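Local atomic coordinates of NAD_Gly3P_dh, NAD-dependent glycerol-3-phosphate dehydrogenase (Streptosporangium roseum, PDB entry 5OCM), a protein that probably reduces imines to amines, drawing the hydride from NADPH. Residues Ala28-Asn33 / Val48-Ala53; Ile112-Gly117 / Ala161-Ser166; Ala233-His238 / Tyr279-Glu284. All coordinates share one frame; numbering follows the deposited sequence.

Interaction 1: Ala28-Asn33 / Val48-Ala53; sequences ATTVWN and VLASSA. With NAP (NADP nicotinamide-adenine-dinucleotide phosphate), chain G.
At the edge of the Rossmann-type cofactor domain, Thr30 and Val31 pair with Val48 and Leu49 of the outermost strand within the chain, the two strands running parallel. Val48 N donates to Thr29 O at 2.9 Å, Val31 N to Val48 O, and Ala50 N to Val31 O. A water donates to both Val31 O and Ala50 O, which gives the Val31 carbonyl a second donor. On one face of the sheet Thr30 and Val48 meet, Thr30 OG1 lying 3.8 Å from Val48 CB while it hydrogen-bonds to Thr4. On the other face Val31 and Leu49 lie side by side, with Val31 CG2 3.5 Å from Leu49 CD2. These strands belong to a beta-alpha-beta unit whose connection carries helix 40-44. Beyond the pairing, Trp32 has CG anti to its backbone N (chi1 172°), which lays the indole over the start of helix 53-58. Ala53 CB stands 3.6 Å from the centroid of the six-membered ring, 4° off its normal, a clear CH-pi contact. Ser52 C approaches Trp32 CD1 to 3.3 Å over a face, whereas Ala50 O lies in plane at the ring's edge. Ser52 N-caps that helix by bonding to Asp55 N. The next residue, Asn33, grips NADP twice: its OD1 accepts from ribose O3B at 2.6 Å, and its ND2 donates to phosphate O1X at 2.8 Å.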
loop_
_atom_site.group_PDB
_atom_site.type_symbol
_atom_site.label_atom_id
_atom_site.label_comp_id
_atom_site.label_asym_id
_atom_site.label_seq_id
_atom_site.Cartn_x
_atom_site.Cartn_y
_atom_site.Cartn_z
ATOM N N ALA A 28 17.830 9.533 31.429
ATOM C CA ALA A 28 17.035 9.644 32.637
ATOM C C ALA A 28 15.644 10.139 32.269
ATOM O O ALA A 28 15.527 11.204 31.646
ATOM C CB ALA A 28 17.698 10.573 33.642
ATOM N N THR A 29 14.639 9.383 32.652
ATOM C CA THR A 29 13.293 9.578 32.163
ATOM C C THR A 29 12.293 9.661 33.302
ATOM O O THR A 29 12.196 8.754 34.138
ATOM C CB THR A 29 12.896 8.429 31.186
ATOM O OG1 THR A 29 13.870 8.348 30.159
ATOM C CG2 THR A 29 11.578 8.686 30.593
ATOM N N THR A 30 11.520 10.745 33.323
ATOM C CA THR A 30 10.380 10.907 34.217
ATOM C C THR A 30 9.083 10.680 33.422
ATOM O O THR A 30 8.954 11.119 32.266
ATOM C CB THR A 30 10.353 12.296 34.848
ATOM O OG1 THR A 30 11.526 12.450 35.684
ATOM C CG2 THR A 30 9.119 12.529 35.687
ATOM N N VAL A 31 8.143 9.939 34.001
ATOM C CA VAL A 31 6.876 9.667 33.388
ATOM C C VAL A 31 5.675 10.045 34.240
ATOM O O VAL A 31 5.748 10.085 35.455
ATOM C CB VAL A 31 6.762 8.172 32.994
ATOM C CG1 VAL A 31 7.932 7.761 32.094
ATOM C CG2 VAL A 31 6.695 7.287 34.200
ATOM N N TRP A 32 4.538 10.290 33.578
ATOM C CA TRP A 32 3.275 10.597 34.241
ATOM C C TRP A 32 2.145 10.189 33.325
ATOM O O TRP A 32 2.241 10.290 32.088
ATOM C CB TRP A 32 3.155 12.090 34.565
ATOM C CG TRP A 32 1.790 12.469 35.081
ATOM C CD1 TRP A 32 1.320 12.393 36.379
ATOM C CD2 TRP A 32 0.683 12.940 34.310
ATOM N NE1 TRP A 32 0.029 12.789 36.457
ATOM C CE2 TRP A 32 -0.408 13.130 35.203
ATOM C CE3 TRP A 32 0.486 13.181 32.950
ATOM C CZ2 TRP A 32 -1.656 13.601 34.785
ATOM C CZ3 TRP A 32 -0.782 13.650 32.529
ATOM C CH2 TRP A 32 -1.807 13.862 33.444
ATOM N N ASN A 33 1.051 9.744 33.929
ATOM C CA ASN A 33 -0.200 9.402 33.236
ATOM C C ASN A 33 -1.358 9.851 34.105
ATOM O O ASN A 33 -1.266 9.772 35.342
ATOM C CB ASN A 33 -0.294 7.896 33.033
ATOM C CG ASN A 33 -1.408 7.516 32.058
ATOM O OD1 ASN A 33 -1.406 8.001 30.883
ATOM N ND2 ASN A 33 -2.382 6.692 32.531
ATOM N N VAL A 48 11.303 7.413 36.513
ATOM C CA VAL A 48 10.864 8.090 37.727
ATOM C C VAL A 48 9.366 8.398 37.601
ATOM O O VAL A 48 8.975 9.095 36.646
ATOM C CB VAL A 48 11.634 9.384 37.944
ATOM C CG1 VAL A 48 11.155 10.109 39.207
ATOM C CG2 VAL A 48 13.124 9.138 37.999
ATOM N N LEU A 49 8.534 7.895 38.517
ATOM C CA LEU A 49 7.067 8.093 38.410
ATOM C C LEU A 49 6.694 9.373 39.122
ATOM O O LEU A 49 6.758 9.440 40.354
ATOM C CB LEU A 49 6.288 6.974 39.072
ATOM C CG LEU A 49 6.547 5.552 38.661
ATOM C CD1 LEU A 49 5.470 4.536 39.043
ATOM C CD2 LEU A 49 6.966 5.471 37.218
ATOM N N ALA A 50 6.314 10.386 38.379
ATOM C CA ALA A 50 5.915 11.680 38.969
ATOM C C ALA A 50 4.489 11.542 39.494
ATOM O O ALA A 50 3.687 10.874 38.903
ATOM C CB ALA A 50 6.007 12.783 37.933
ATOM N N SER A 51 4.182 12.242 40.577
ATOM C CA SER A 51 2.818 12.231 41.134
ATOM C C SER A 51 1.853 13.104 40.328
ATOM O O SER A 51 0.655 12.851 40.364
ATOM C CB SER A 51 2.808 12.717 42.611
ATOM O OG SER A 51 3.422 13.989 42.638
ATOM N N SER A 52 2.359 14.104 39.610
ATOM C CA SER A 52 1.505 15.007 38.883
ATOM C C SER A 52 2.148 15.411 37.574
ATOM O O SER A 52 3.354 15.318 37.434
ATOM C CB SER A 52 1.213 16.239 39.736
ATOM O OG SER A 52 2.379 17.042 39.792
ATOM N N ALA A 53 1.334 15.875 36.622
ATOM C CA ALA A 53 1.860 16.342 35.360
ATOM C C ALA A 53 2.787 17.520 35.581
ATOM O O ALA A 53 3.788 17.660 34.920
ATOM C CB ALA A 53 0.725 16.739 34.421
HETATM P PA NAP G . -4.117 4.994 24.215
HETATM O O1A NAP G . -3.543 3.628 24.585
HETATM O O2A NAP G . -5.569 4.926 24.085
HETATM O O5B NAP G . -3.678 6.159 25.274
HETATM C C5B NAP G . -4.426 7.368 25.348
HETATM C C4B NAP G . -3.650 8.189 26.349
HETATM O O4B NAP G . -4.150 9.511 26.442
HETATM C C3B NAP G . -3.638 7.606 27.798
HETATM O O3B NAP G . -2.354 7.805 28.436
HETATM C C2B NAP G . -4.728 8.468 28.467
HETATM O O2B NAP G . -4.683 8.486 29.906
HETATM C C1B NAP G . -4.448 9.802 27.831
HETATM N N9A NAP G . -5.550 10.741 27.927
HETATM C C8A NAP G . -6.730 10.721 27.298
HETATM N N7A NAP G . -7.476 11.763 27.635
HETATM C C5A NAP G . -6.747 12.470 28.520
HETATM C C6A NAP G . -6.938 13.697 29.273
HETATM N N6A NAP G . -8.126 14.407 29.142
HETATM N N1A NAP G . -5.988 14.064 30.160
HETATM C C2A NAP G . -4.831 13.380 30.303
HETATM N N3A NAP G . -4.557 12.249 29.622
HETATM C C4A NAP G . -5.484 11.800 28.740
HETATM O O3 NAP G . -3.608 5.573 22.836
HETATM P PN NAP G . -2.114 5.289 22.212
HETATM O O1N NAP G . -2.199 4.166 21.260
HETATM O O2N NAP G . -1.035 5.465 23.293
HETATM O O5D NAP G . -2.155 6.607 21.279
HETATM C C5D NAP G . -1.720 7.850 21.836
HETATM C C4D NAP G . -1.516 8.803 20.675
HETATM O O4D NAP G . -0.444 8.246 19.801
HETATM C C3D NAP G . -2.819 9.000 19.874
HETATM O O3D NAP G . -2.935 10.360 19.418
HETATM C C2D NAP G . -2.566 8.041 18.699
HETATM O O2D NAP G . -3.299 8.312 17.493
HETATM C C1D NAP G . -1.031 8.190 18.529
HETATM N N1N NAP G . -0.413 7.075 17.840
HETATM C C2N NAP G . -0.538 5.843 18.292
HETATM C C3N NAP G . 0.038 4.760 17.602
HETATM C C7N NAP G . -0.126 3.346 18.013
HETATM O O7N NAP G . 0.324 2.503 17.207
HETATM N N7N NAP G . -0.719 3.041 19.135
HETATM C C4N NAP G . 0.808 5.009 16.454
HETATM C C5N NAP G . 1.000 6.335 16.080
HETATM C C6N NAP G . 0.373 7.335 16.802
HETATM P P2B NAP G . -5.427 7.328 30.733
HETATM O O1X NAP G . -4.484 6.171 30.734
HETATM O O2X NAP G . -5.656 8.050 32.016
HETATM O O3X NAP G . -6.787 7.171 30.050
HETATM O O HOH W 1 3.960 8.606 37.482
#

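Interaction 2: Ile112-Gly117 / Ala161-Ser166; sequences ITYLDG and ADHGLS
His163 and Ser166 reach the main chain of strand 113-120 with their side chains, at Tyr114 and Asp116 respectively. Just ahead of them, Asp162 OD1 accepts from Gly164 N at 2.9 Å, the amide approaching from above the carboxylate plane, and also forms a salt bridge with Arg101; the former caps the type I turn from Asp162 to Leu165, which Leu165 N closes onto Asp162 O. Within the turn, His163 NE2 donates to Tyr114 O at 2.8 Å. The acceptor lies in the imidazole plane, but the bond is bent and the donor stands 44° out of the carbonyl plane. The same ring runs beside Tyr114, His163 CD2 being 3.4 Å from Tyr114 CD2; the planes, 27° from parallel, are so displaced that little of either ring is overlaid. A water donates to His163 O and to Asp116 OD1, tying turn to strand. Further on, Ser166 has OG anti to its carbonyl carbon (chi1 -70°), where it donates to Asp116 O at 2.8 Å and also bonds to Ser136. These bonds join a Rossmann-type strand to the long helix 165-192, where cofactor domain gives way to helical C-terminal part, an architecture shared with beta-hydroxyacid dehydrogenases.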
loop_
_atom_site.group_PDB
_atom_site.type_symbol
_atom_site.label_atom_id
_atom_site.label_comp_id
_atom_site.label_asym_id
_atom_site.label_seq_id
_atom_site.Cartn_x
_atom_site.Cartn_y
_atom_site.Cartn_z
ATOM N N ILE A 112 7.336 29.211 24.992
ATOM C CA ILE A 112 7.686 27.774 25.082
ATOM C C ILE A 112 8.127 27.304 23.716
ATOM O O ILE A 112 7.336 27.399 22.806
ATOM C CB ILE A 112 6.493 26.961 25.532
ATOM C CG1 ILE A 112 6.028 27.433 26.940
ATOM C CG2 ILE A 112 6.876 25.485 25.588
ATOM C CD1 ILE A 112 4.566 26.930 27.229
ATOM N N THR A 113 9.352 26.804 23.594
ATOM C CA THR A 113 9.795 26.314 22.276
ATOM C C THR A 113 9.080 24.995 22.003
ATOM O O THR A 113 8.916 24.158 22.926
ATOM C CB THR A 113 11.337 26.352 21.989
ATOM O OG1 THR A 113 11.931 25.077 21.534
ATOM C CG2 THR A 113 12.110 27.195 22.869
ATOM N N TYR A 114 8.560 24.843 20.799
ATOM C CA TYR A 114 7.556 23.819 20.508
ATOM C C TYR A 114 7.878 23.089 19.209
ATOM O O TYR A 114 8.083 23.730 18.171
ATOM C CB TYR A 114 6.196 24.476 20.369
ATOM C CG TYR A 114 5.085 23.533 20.088
ATOM C CD1 TYR A 114 4.757 22.535 20.972
ATOM C CD2 TYR A 114 4.311 23.657 18.943
ATOM C CE1 TYR A 114 3.718 21.661 20.718
ATOM C CE2 TYR A 114 3.241 22.771 18.668
ATOM C CZ TYR A 114 2.964 21.768 19.526
ATOM O OH TYR A 114 1.922 20.913 19.307
ATOM N N LEU A 115 7.915 21.754 19.270
ATOM C CA LEU A 115 8.032 20.909 18.097
ATOM C C LEU A 115 6.793 20.052 18.033
ATOM O O LEU A 115 6.352 19.494 19.048
ATOM C CB LEU A 115 9.251 20.013 18.204
ATOM C CG LEU A 115 10.614 20.732 18.074
ATOM C CD1 LEU A 115 11.742 19.782 18.391
ATOM C CD2 LEU A 115 10.793 21.348 16.665
ATOM N N ASP A 116 6.205 19.954 16.843
ATOM C CA ASP A 116 5.022 19.156 16.649
ATOM C C ASP A 116 5.419 17.997 15.782
ATOM O O ASP A 116 5.925 18.224 14.655
ATOM C CB ASP A 116 3.901 19.997 16.005
ATOM C CG ASP A 116 2.554 19.327 16.138
ATOM O OD1 ASP A 116 2.299 18.303 15.435
ATOM O OD2 ASP A 116 1.704 19.788 16.958
ATOM N N GLY A 117 5.204 16.773 16.224
ATOM C CA GLY A 117 5.655 15.582 15.514
ATOM C C GLY A 117 4.601 14.523 15.288
ATOM O O GLY A 117 3.531 14.566 15.868
ATOM N N ALA A 161 9.469 24.451 9.025
ATOM C CA ALA A 161 9.096 25.389 10.096
ATOM C C ALA A 161 7.628 25.471 10.485
ATOM O O ALA A 161 7.295 25.770 11.623
ATOM C CB ALA A 161 9.592 26.795 9.674
ATOM N N ASP A 162 6.723 25.245 9.529
ATOM C CA ASP A 162 5.312 25.230 9.839
ATOM C C ASP A 162 4.926 24.034 10.675
ATOM O O ASP A 162 4.924 22.900 10.189
ATOM C CB ASP A 162 4.472 25.275 8.518
ATOM C CG ASP A 162 2.987 24.956 8.719
ATOM O OD1 ASP A 162 2.367 25.199 9.790
ATOM O OD2 ASP A 162 2.404 24.440 7.737
ATOM N N HIS A 163 4.497 24.285 11.904
ATOM C CA HIS A 163 4.123 23.234 12.859
ATOM C C HIS A 163 3.043 22.311 12.333
ATOM O O HIS A 163 3.026 21.151 12.691
ATOM C CB HIS A 163 3.670 23.851 14.162
ATOM C CG HIS A 163 4.772 24.499 14.946
ATOM N ND1 HIS A 163 5.078 25.837 14.828
ATOM C CD2 HIS A 163 5.619 23.994 15.865
ATOM C CE1 HIS A 163 6.046 26.143 15.662
ATOM N NE2 HIS A 163 6.417 25.024 16.285
ATOM N N GLY A 164 2.128 22.808 11.485
ATOM C CA GLY A 164 1.085 21.983 10.892
ATOM C C GLY A 164 1.503 20.966 9.900
ATOM O O GLY A 164 0.724 20.069 9.546
ATOM N N LEU A 165 2.734 21.009 9.408
ATOM C CA LEU A 165 3.166 20.063 8.324
ATOM C C LEU A 165 3.149 18.661 8.815
ATOM O O LEU A 165 2.803 17.755 8.046
ATOM C CB LEU A 165 4.582 20.382 7.847
ATOM C CG LEU A 165 4.704 21.497 6.809
ATOM C CD1 LEU A 165 6.210 21.845 6.664
ATOM C CD2 LEU A 165 4.039 21.096 5.500
ATOM N N SER A 166 3.587 18.409 10.073
ATOM C CA SER A 166 3.647 17.069 10.593
ATOM C C SER A 166 2.291 16.369 10.505
ATOM O O SER A 166 2.199 15.200 10.052
ATOM C CB SER A 166 4.186 17.062 12.033
ATOM O OG SER A 166 5.558 17.402 12.023
HETATM O O HOH W 2 1.530 18.917 12.940
#

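Interaction 3: Ala233-His238 / Tyr279-Glu284; sequences ATIDTH and YAAMIE. With 9RH (2,2,2-trifluoromethyl acetophenone hydrate), chain H; NAP (NADP nicotinamide-adenine-dinucleotide phosphate), chain B.
The rings of His238 and Tyr279 meet obliquely, their centroids 4.7 Å apart and their planes at 47°. Tyr279 CD1 sits over the centre of one imidazole face, 3.6 Å above the plane, and its CB comes 3.6 Å from His238 NE2. Tyr279 has CG anti to its backbone N (chi1 -159°), and Met282 CG rests over one face of the Tyr279 ring.

Apolar packing adds Ile235, which lays CG1 3.9 Å from Tyr279 CA and extends CD1 to Ala281 CB at 4.2 Å and to Met282 CG.

No direct hydrogen bond joins the segments; a water does the work instead. It donates to Ala233 O, accepts from Tyr279 N and bonds to His238 NE2 at 2.9 Å, lying in plane at the imidazole edge. His238 ND1 is hydrogen-bonded to Trp178 of the second subunit, so both ring nitrogens are engaged, which should hold the ring's rotation.

Ligand contacts fall on the remaining face of His238, where O1 of the trifluoroacetophenone hydrate stands 3.1 Å above the ring centre, opposite Tyr279. Thr237 CG2 touches the fluorines, and Ala233 CB lies 3.7 Å from the nicotinamide O7N. An alanine in place of His238 would probably leave Trp178 NE1 of the second subunit without its acceptor, cost the water one of its three partners and open a gap between Tyr279 and the ligand.

Thr234, at the N-cap of helix 235-252, begins the helix that carries His238. Around the pair, helix 257-271 backs Ile235 and Met282, helix 198-225 packs on Tyr279 through Tyr219, and the second subunit covers Tyr279, whose OH bonds to its Asn182.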
loop_
_atom_site.group_PDB
_atom_site.type_symbol
_atom_site.label_atom_id
_atom_site.label_comp_id
_atom_site.label_asym_id
_atom_site.label_seq_id
_atom_site.Cartn_x
_atom_site.Cartn_y
_atom_site.Cartn_z
ATOM N N ALA A 233 0.174 1.184 -18.422
ATOM C CA ALA A 233 -1.170 0.698 -18.635
ATOM C C ALA A 233 -2.121 1.881 -18.683
ATOM O O ALA A 233 -1.976 2.845 -17.908
ATOM C CB ALA A 233 -1.572 -0.225 -17.489
ATOM N N THR A 234 -3.132 1.829 -19.545
ATOM C CA THR A 234 -4.173 2.822 -19.584
ATOM C C THR A 234 -5.215 2.600 -18.477
ATOM O O THR A 234 -5.394 1.473 -17.933
ATOM C CB THR A 234 -4.934 2.780 -20.929
ATOM O OG1 THR A 234 -5.537 1.491 -21.082
ATOM C CG2 THR A 234 -4.007 3.004 -22.122
ATOM N N ILE A 235 -5.927 3.667 -18.120
ATOM C CA ILE A 235 -7.067 3.533 -17.224
ATOM C C ILE A 235 -8.096 2.503 -17.761
ATOM O O ILE A 235 -8.679 1.727 -16.987
ATOM C CB ILE A 235 -7.686 4.873 -16.910
ATOM C CG1 ILE A 235 -6.708 5.653 -16.005
ATOM C CG2 ILE A 235 -9.017 4.710 -16.169
ATOM C CD1 ILE A 235 -7.137 7.113 -15.786
ATOM N N ASP A 236 -8.298 2.465 -19.084
ATOM C CA ASP A 236 -9.208 1.445 -19.640
ATOM C C ASP A 236 -8.734 0.033 -19.298
ATOM O O ASP A 236 -9.548 -0.833 -18.924
ATOM C CB ASP A 236 -9.299 1.562 -21.189
ATOM C CG ASP A 236 -10.101 2.764 -21.657
ATOM O OD1 ASP A 236 -11.113 3.111 -21.010
ATOM O OD2 ASP A 236 -9.717 3.301 -22.713
ATOM N N THR A 237 -7.442 -0.197 -19.385
ATOM C CA THR A 237 -6.881 -1.511 -19.062
ATOM C C THR A 237 -7.055 -1.813 -17.548
ATOM O O THR A 237 -7.470 -2.934 -17.160
ATOM C CB THR A 237 -5.411 -1.579 -19.491
ATOM O OG1 THR A 237 -5.356 -1.449 -20.897
ATOM C CG2 THR A 237 -4.742 -2.823 -19.105
ATOM N N HIS A 238 -6.760 -0.820 -16.718
ATOM C CA HIS A 238 -7.054 -0.936 -15.296
ATOM C C HIS A 238 -8.508 -1.357 -15.004
ATOM O O HIS A 238 -8.762 -2.273 -14.207
ATOM C CB HIS A 238 -6.744 0.383 -14.516
ATOM C CG HIS A 238 -5.282 0.611 -14.219
ATOM N ND1 HIS A 238 -4.697 0.186 -13.038
ATOM C CD2 HIS A 238 -4.314 1.289 -14.887
ATOM C CE1 HIS A 238 -3.433 0.596 -13.019
ATOM N NE2 HIS A 238 -3.172 1.267 -14.119
ATOM N N TYR A 279 -2.784 5.875 -15.000
ATOM C CA TYR A 279 -3.528 5.920 -13.753
ATOM C C TYR A 279 -3.288 7.199 -12.967
ATOM O O TYR A 279 -4.160 7.635 -12.198
ATOM C CB TYR A 279 -3.254 4.683 -12.862
ATOM C CG TYR A 279 -4.333 4.419 -11.843
ATOM C CD1 TYR A 279 -5.458 3.668 -12.167
ATOM C CD2 TYR A 279 -4.263 4.951 -10.559
ATOM C CE1 TYR A 279 -6.469 3.425 -11.238
ATOM C CE2 TYR A 279 -5.276 4.769 -9.625
ATOM C CZ TYR A 279 -6.399 4.002 -9.975
ATOM O OH TYR A 279 -7.421 3.856 -9.059
ATOM N N ALA A 280 -2.136 7.829 -13.151
ATOM C CA ALA A 280 -1.865 9.090 -12.450
ATOM C C ALA A 280 -2.875 10.168 -12.707
ATOM O O ALA A 280 -3.058 11.069 -11.884
ATOM C CB ALA A 280 -0.451 9.551 -12.765
ATOM N N ALA A 281 -3.561 10.125 -13.854
ATOM C CA ALA A 281 -4.639 11.060 -14.162
ATOM C C ALA A 281 -5.761 11.032 -13.127
ATOM O O ALA A 281 -6.506 12.028 -12.963
ATOM C CB ALA A 281 -5.181 10.800 -15.536
ATOM N N MET A 282 -5.862 9.932 -12.366
ATOM C CA MET A 282 -6.811 9.827 -11.261
ATOM C C MET A 282 -6.630 10.887 -10.197
ATOM O O MET A 282 -7.580 11.145 -9.439
ATOM C CB MET A 282 -6.729 8.444 -10.621
ATOM C CG MET A 282 -7.292 7.362 -11.522
ATOM S SD MET A 282 -9.058 7.522 -11.854
ATOM C CE MET A 282 -9.716 7.545 -10.219
ATOM N N ILE A 283 -5.468 11.553 -10.136
ATOM C CA ILE A 283 -5.302 12.639 -9.209
ATOM C C ILE A 283 -6.443 13.654 -9.322
ATOM O O ILE A 283 -6.858 14.249 -8.298
ATOM C CB ILE A 283 -3.935 13.391 -9.439
ATOM C CG1 ILE A 283 -3.665 14.434 -8.378
ATOM C CG2 ILE A 283 -3.825 14.049 -10.812
ATOM C CD1 ILE A 283 -3.417 13.809 -7.028
ATOM N N GLU A 284 -6.960 13.857 -10.548
ATOM C CA GLU A 284 -8.015 14.857 -10.756
ATOM C C GLU A 284 -9.308 14.490 -9.999
ATOM O O GLU A 284 -10.066 15.367 -9.632
ATOM C CB GLU A 284 -8.308 15.062 -12.248
ATOM C CG GLU A 284 -7.087 15.543 -13.028
ATOM C CD GLU A 284 -7.323 15.925 -14.462
ATOM O OE1 GLU A 284 -8.384 15.611 -14.972
ATOM O OE2 GLU A 284 -6.426 16.556 -15.047
HETATM O O1 9RH H . -3.985 -2.247 -14.978
HETATM C C1 9RH H . -3.542 -3.539 -14.502
HETATM O O2 9RH H . -4.325 -4.044 -13.449
HETATM C C2 9RH H . -2.084 -3.510 -14.050
HETATM C C3 9RH H . -1.351 -2.343 -14.161
HETATM C C4 9RH H . -0.068 -2.268 -13.635
HETATM C C5 9RH H . 0.502 -3.362 -13.029
HETATM C C6 9RH H . -0.214 -4.545 -12.940
HETATM C C7 9RH H . -1.508 -4.611 -13.441
HETATM C C8 9RH H . -3.672 -4.437 -15.696
HETATM F F1 9RH H . -4.926 -4.382 -16.174
HETATM F F2 9RH H . -3.340 -5.725 -15.405
HETATM F F3 9RH H . -2.829 -3.984 -16.609
HETATM P PA NAP B . -2.925 -3.289 -24.692
HETATM O O1A NAP B . -4.369 -2.762 -24.704
HETATM O O2A NAP B . -1.775 -2.334 -24.875
HETATM O O5B NAP B . -2.836 -4.615 -25.686
HETATM C C5B NAP B . -3.999 -5.399 -25.858
HETATM C C4B NAP B . -3.571 -6.478 -26.861
HETATM O O4B NAP B . -4.705 -7.332 -27.045
HETATM C C3B NAP B . -3.168 -6.016 -28.273
HETATM O O3B NAP B . -2.146 -6.917 -28.702
HETATM C C2B NAP B . -4.469 -6.181 -29.075
HETATM O O2B NAP B . -4.315 -6.313 -30.455
HETATM C C1B NAP B . -4.931 -7.494 -28.483
HETATM N N9A NAP B . -6.336 -7.767 -28.743
HETATM C C8A NAP B . -7.391 -7.099 -28.253
HETATM N N7A NAP B . -8.518 -7.637 -28.767
HETATM C C5A NAP B . -8.160 -8.646 -29.617
HETATM C C6A NAP B . -8.867 -9.582 -30.494
HETATM N N6A NAP B . -10.193 -9.511 -30.490
HETATM N N1A NAP B . -8.164 -10.418 -31.267
HETATM C C2A NAP B . -6.819 -10.430 -31.206
HETATM N N3A NAP B . -6.088 -9.566 -30.435
HETATM C C4A NAP B . -6.719 -8.673 -29.661
HETATM O O3 NAP B . -2.920 -4.082 -23.341
HETATM P PN NAP B . -1.613 -4.537 -22.510
HETATM O O1N NAP B . -1.174 -3.485 -21.536
HETATM O O2N NAP B . -0.590 -5.169 -23.426
HETATM O O5D NAP B . -2.323 -5.641 -21.661
HETATM C C5D NAP B . -2.386 -7.033 -22.077
HETATM C C4D NAP B . -2.871 -7.935 -21.010
HETATM O O4D NAP B . -1.827 -8.003 -20.007
HETATM C C3D NAP B . -4.123 -7.425 -20.312
HETATM O O3D NAP B . -4.864 -8.579 -19.935
HETATM C C2D NAP B . -3.627 -6.722 -19.039
HETATM O O2D NAP B . -4.648 -6.603 -18.008
HETATM C C1D NAP B . -2.392 -7.543 -18.745
HETATM N N1N NAP B . -1.366 -6.816 -17.939
HETATM C C2N NAP B . -0.950 -5.606 -18.323
HETATM C C3N NAP B . -0.020 -4.873 -17.607
HETATM C C7N NAP B . 0.467 -3.495 -17.990
HETATM O O7N NAP B . 1.032 -2.828 -17.076
HETATM N N7N NAP B . 0.268 -3.067 -19.239
HETATM C C4N NAP B . 0.423 -5.413 -16.397
HETATM C C5N NAP B . -0.010 -6.711 -15.992
HETATM C C6N NAP B . -0.950 -7.403 -16.757
HETATM P P2B NAP B . -4.316 -5.014 -31.406
HETATM O O1X NAP B . -2.964 -4.371 -31.283
HETATM O O2X NAP B . -4.661 -5.601 -32.706
HETATM O O3X NAP B . -5.362 -4.110 -30.842
HETATM O O HOH W 3 -1.385 3.237 -15.196
#

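Interactions 1 and 2 reach the same sheet, their centres about 24 Å apart, the first at its edge strand and the second where strand 113-120 meets the long helix. Interaction 3 belongs to the helical C-terminal part, with its centre about 53 Å from that of interaction 1 and on the opposite side of the chain's centre. Dimerisation bridges this gap: the NADP beside interaction 3 is held by Asn33 of the second subunit, so each active site combines interaction 1 of one chain with interaction 3 of the other. Interaction 2 binds neither ligand, the CA of Gly117 lying about 10 Å from NADP and about 12 Å from the trifluoroacetophenone hydrate.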